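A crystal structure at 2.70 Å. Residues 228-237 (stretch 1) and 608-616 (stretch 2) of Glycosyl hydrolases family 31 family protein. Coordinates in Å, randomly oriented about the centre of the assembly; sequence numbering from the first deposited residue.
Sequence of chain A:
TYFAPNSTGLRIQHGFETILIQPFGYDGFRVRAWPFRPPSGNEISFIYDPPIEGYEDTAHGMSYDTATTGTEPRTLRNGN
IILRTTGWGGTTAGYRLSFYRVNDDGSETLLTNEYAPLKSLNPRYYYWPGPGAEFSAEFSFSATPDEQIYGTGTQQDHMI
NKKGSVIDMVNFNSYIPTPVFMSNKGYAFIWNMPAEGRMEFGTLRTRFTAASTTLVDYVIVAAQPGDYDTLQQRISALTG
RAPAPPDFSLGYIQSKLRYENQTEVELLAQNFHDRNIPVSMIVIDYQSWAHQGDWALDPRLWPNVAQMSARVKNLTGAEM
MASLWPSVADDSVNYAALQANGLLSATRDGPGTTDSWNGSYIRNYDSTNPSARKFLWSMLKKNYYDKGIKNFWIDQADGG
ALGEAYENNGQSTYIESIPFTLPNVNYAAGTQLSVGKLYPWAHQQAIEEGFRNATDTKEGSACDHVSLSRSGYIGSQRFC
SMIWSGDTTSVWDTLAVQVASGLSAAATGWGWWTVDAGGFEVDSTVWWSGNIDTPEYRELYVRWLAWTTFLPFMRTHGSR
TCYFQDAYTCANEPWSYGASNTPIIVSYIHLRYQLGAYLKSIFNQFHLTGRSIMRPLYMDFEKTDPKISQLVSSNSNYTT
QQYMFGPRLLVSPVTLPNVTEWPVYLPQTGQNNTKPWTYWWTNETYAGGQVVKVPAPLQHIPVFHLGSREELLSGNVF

Stretch 1, residues 228-237: YDTLQQRISA
Stretch 2 608-616: LTGRSIMRP

Residues 228-237 form one continuous helix, with i to i+4 backbone hydrogen bonds running from Gln 232 N to Tyr 228 O (3.1 Å) through Ala 237 N to Gln 233 O (3.2 Å). Against it lies a bend: Gly 610 is the first residue after a helix to leave helical phi/psi (71/26, positive phi), Arg 611 and Ser 612 are extended (-63/114 and -60/138), and Met 614 and Arg 615 are in strand. The register is antiparallel in sense, CA of Asp 229 lying 6.5 Å from CA of Arg 611 and CA of Gln 233 5.2 Å from CA of Gly 610. The contact buries 341 Å².

Asp 229 (chi1 m) points toward stretch 2 and pairs with two arginines differently. Its OD1 lies near the guanidinium plane of Arg 615 (m, t, p), accepting a hydrogen bond from NH2 at 2.6 Å (163°) and a weak one from NH1 at 3.3 Å (126°). Arg 615 NH1 also reaches Ser 612 O at 3.2 Å, which braces the arginine. Asp 229 OD2 instead sits over one face of Arg 611 (t, p, t), 3.5 Å from NH2; this salt bridge is charge attraction alone. Water 1 donates to Asp 229 O (2.9 Å) and Thr 609 O (3.0 Å), linking the backbones.

Gln 232 (m, m) packs its CB 3.7 Å from Gly 610 O and its CG 3.8 Å from Ser 612 OG, while water 2 donates to Gln 232 OE1 and Gly 610 O, both at 2.8 Å. Gln 233 (t, t) comes closest through its backbone: CA to Thr 609 O is 3.2 Å, with 147° at hydrogen, a CA-H...O contact.

Ser 236 (p) places OG 3.8 Å from Gly 610 CA. An ideal CB on Gly 610 would clash with Ser 236 OG at 2.6 Å; positive phi independently favours glycine.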

# COMPACT_ATOMS: atom_id res chain seq x y z
N TYR A 228 23.19 32.98 -19.85
CA TYR A 228 23.02 31.54 -19.68
C TYR A 228 24.34 30.80 -19.52
O TYR A 228 24.36 29.71 -18.95
CB TYR A 228 22.26 30.96 -20.87
CG TYR A 228 20.84 31.47 -20.98
CD1 TYR A 228 20.54 32.59 -21.75
CD2 TYR A 228 19.80 30.83 -20.32
CE1 TYR A 228 19.24 33.06 -21.84
CE2 TYR A 228 18.50 31.29 -20.41
CZ TYR A 228 18.23 32.41 -21.17
OH TYR A 228 16.93 32.87 -21.27
N ASP A 229 25.44 31.37 -20.02
CA ASP A 229 26.74 30.73 -19.85
C ASP A 229 27.12 30.63 -18.38
O ASP A 229 27.80 29.68 -17.97
CB ASP A 229 27.81 31.48 -20.63
CG ASP A 229 27.64 31.33 -22.13
OD1 ASP A 229 27.22 30.24 -22.58
OD2 ASP A 229 27.93 32.30 -22.87
N THR A 230 26.69 31.60 -17.57
CA THR A 230 26.96 31.54 -16.14
C THR A 230 26.09 30.47 -15.47
O THR A 230 26.57 29.74 -14.59
CB THR A 230 26.72 32.90 -15.49
OG1 THR A 230 27.62 33.86 -16.07
CG2 THR A 230 26.97 32.83 -13.99
N LEU A 231 24.82 30.37 -15.87
CA LEU A 231 23.96 29.33 -15.34
C LEU A 231 24.56 27.95 -15.56
O LEU A 231 24.61 27.12 -14.64
CB LEU A 231 22.57 29.41 -15.98
CG LEU A 231 21.64 30.51 -15.46
CD1 LEU A 231 20.33 30.50 -16.24
CD2 LEU A 231 21.37 30.32 -13.98
N GLN A 232 25.06 27.68 -16.77
CA GLN A 232 25.71 26.41 -17.04
C GLN A 232 27.02 26.28 -16.27
O GLN A 232 27.43 25.17 -15.93
CB GLN A 232 25.95 26.24 -18.54
CG GLN A 232 24.69 26.02 -19.34
CD GLN A 232 23.97 24.74 -18.95
OE1 GLN A 232 24.59 23.70 -18.76
NE2 GLN A 232 22.65 24.83 -18.81
N GLN A 233 27.70 27.40 -16.00
CA GLN A 233 28.89 27.35 -15.17
C GLN A 233 28.55 26.93 -13.75
O GLN A 233 29.31 26.19 -13.11
CB GLN A 233 29.59 28.71 -15.16
CG GLN A 233 31.09 28.65 -14.90
CD GLN A 233 31.68 30.01 -14.57
OE1 GLN A 233 31.34 31.01 -15.20
NE2 GLN A 233 32.57 30.05 -13.59
N ARG A 234 27.40 27.38 -13.24
CA ARG A 234 26.98 27.02 -11.89
C ARG A 234 26.45 25.59 -11.83
O ARG A 234 26.71 24.87 -10.86
CB ARG A 234 25.92 28.00 -11.40
CG ARG A 234 26.35 29.46 -11.45
CD ARG A 234 27.26 29.82 -10.29
NE ARG A 234 27.62 31.24 -10.29
CZ ARG A 234 28.74 31.72 -10.79
NH1 ARG A 234 29.64 30.91 -11.34
NH2 ARG A 234 28.98 33.03 -10.75
N ILE A 235 25.69 25.17 -12.85
CA ILE A 235 25.14 23.82 -12.86
C ILE A 235 26.27 22.80 -12.89
O ILE A 235 26.25 21.80 -12.15
CB ILE A 235 24.19 23.64 -14.06
CG1 ILE A 235 22.94 24.52 -13.89
CG2 ILE A 235 23.79 22.18 -14.22
CD1 ILE A 235 22.08 24.59 -15.13
N SER A 236 27.27 23.03 -13.74
CA SER A 236 28.39 22.10 -13.84
C SER A 236 29.22 22.09 -12.56
O SER A 236 29.75 21.04 -12.18
CB SER A 236 29.27 22.46 -15.04
OG SER A 236 29.74 23.79 -14.95
N ALA A 237 29.34 23.24 -11.89
CA ALA A 237 30.03 23.27 -10.60
C ALA A 237 29.25 22.52 -9.52
O ALA A 237 29.85 22.07 -8.54
CB ALA A 237 30.26 24.71 -10.16
N LEU A 608 36.27 23.06 -18.72
CA LEU A 608 36.71 24.03 -17.72
C LEU A 608 35.55 24.79 -17.08
O LEU A 608 35.53 24.96 -15.85
CB LEU A 608 37.67 25.04 -18.35
CG LEU A 608 38.96 24.52 -18.98
CD1 LEU A 608 39.66 25.64 -19.73
CD2 LEU A 608 39.89 23.93 -17.93
N THR A 609 34.59 25.25 -17.87
CA THR A 609 33.52 26.10 -17.38
C THR A 609 32.13 25.52 -17.58
O THR A 609 31.14 26.15 -17.18
CB THR A 609 33.58 27.49 -18.03
OG1 THR A 609 33.70 27.35 -19.45
CG2 THR A 609 34.77 28.28 -17.50
N GLY A 610 32.01 24.35 -18.21
CA GLY A 610 30.71 23.89 -18.66
C GLY A 610 30.19 24.68 -19.83
O GLY A 610 28.97 24.76 -20.03
N ARG A 611 31.08 25.28 -20.62
CA ARG A 611 30.72 26.04 -21.81
C ARG A 611 30.06 25.10 -22.81
O ARG A 611 30.71 24.18 -23.33
CB ARG A 611 31.96 26.69 -22.41
CG ARG A 611 31.67 27.81 -23.39
CD ARG A 611 30.86 28.90 -22.73
NE ARG A 611 30.66 30.05 -23.60
CZ ARG A 611 31.33 31.19 -23.48
NH1 ARG A 611 32.24 31.32 -22.52
NH2 ARG A 611 31.09 32.19 -24.31
N SER A 612 28.77 25.31 -23.08
CA SER A 612 28.01 24.38 -23.91
C SER A 612 28.62 24.26 -25.30
O SER A 612 29.02 25.26 -25.91
CB SER A 612 26.56 24.82 -24.01
OG SER A 612 25.96 24.93 -22.73
N ILE A 613 28.70 23.03 -25.80
CA ILE A 613 29.33 22.76 -27.09
C ILE A 613 28.37 23.13 -28.21
O ILE A 613 28.62 24.10 -28.94
CB ILE A 613 29.78 21.29 -27.18
CG1 ILE A 613 30.79 20.99 -26.07
CG2 ILE A 613 30.38 21.01 -28.55
CD1 ILE A 613 31.27 19.56 -26.06
N MET A 614 27.28 22.39 -28.37
CA MET A 614 26.24 22.80 -29.29
C MET A 614 25.24 23.66 -28.53
O MET A 614 24.74 23.27 -27.47
CB MET A 614 25.56 21.60 -29.97
CG MET A 614 24.93 20.57 -29.07
SD MET A 614 24.29 19.19 -30.06
CE MET A 614 22.98 20.00 -30.98
N ARG A 615 24.96 24.85 -29.07
CA ARG A 615 24.40 25.95 -28.30
C ARG A 615 23.09 26.42 -28.90
O ARG A 615 23.07 26.89 -30.05
CB ARG A 615 25.41 27.10 -28.24
CG ARG A 615 26.76 26.70 -27.67
CD ARG A 615 27.80 27.80 -27.83
NE ARG A 615 27.45 29.01 -27.09
CZ ARG A 615 27.61 29.16 -25.78
NH1 ARG A 615 28.10 28.17 -25.05
NH2 ARG A 615 27.26 30.30 -25.20
N PRO A 616 21.98 26.33 -28.17
CA PRO A 616 20.74 26.97 -28.63
C PRO A 616 20.93 28.47 -28.74
O PRO A 616 21.75 29.08 -28.04
CB PRO A 616 19.72 26.60 -27.55
CG PRO A 616 20.54 26.22 -26.36
CD PRO A 616 21.78 25.60 -26.91
O HOH W 1 29.90 27.98 -19.14
O HOH W 2 27.13 22.72 -19.50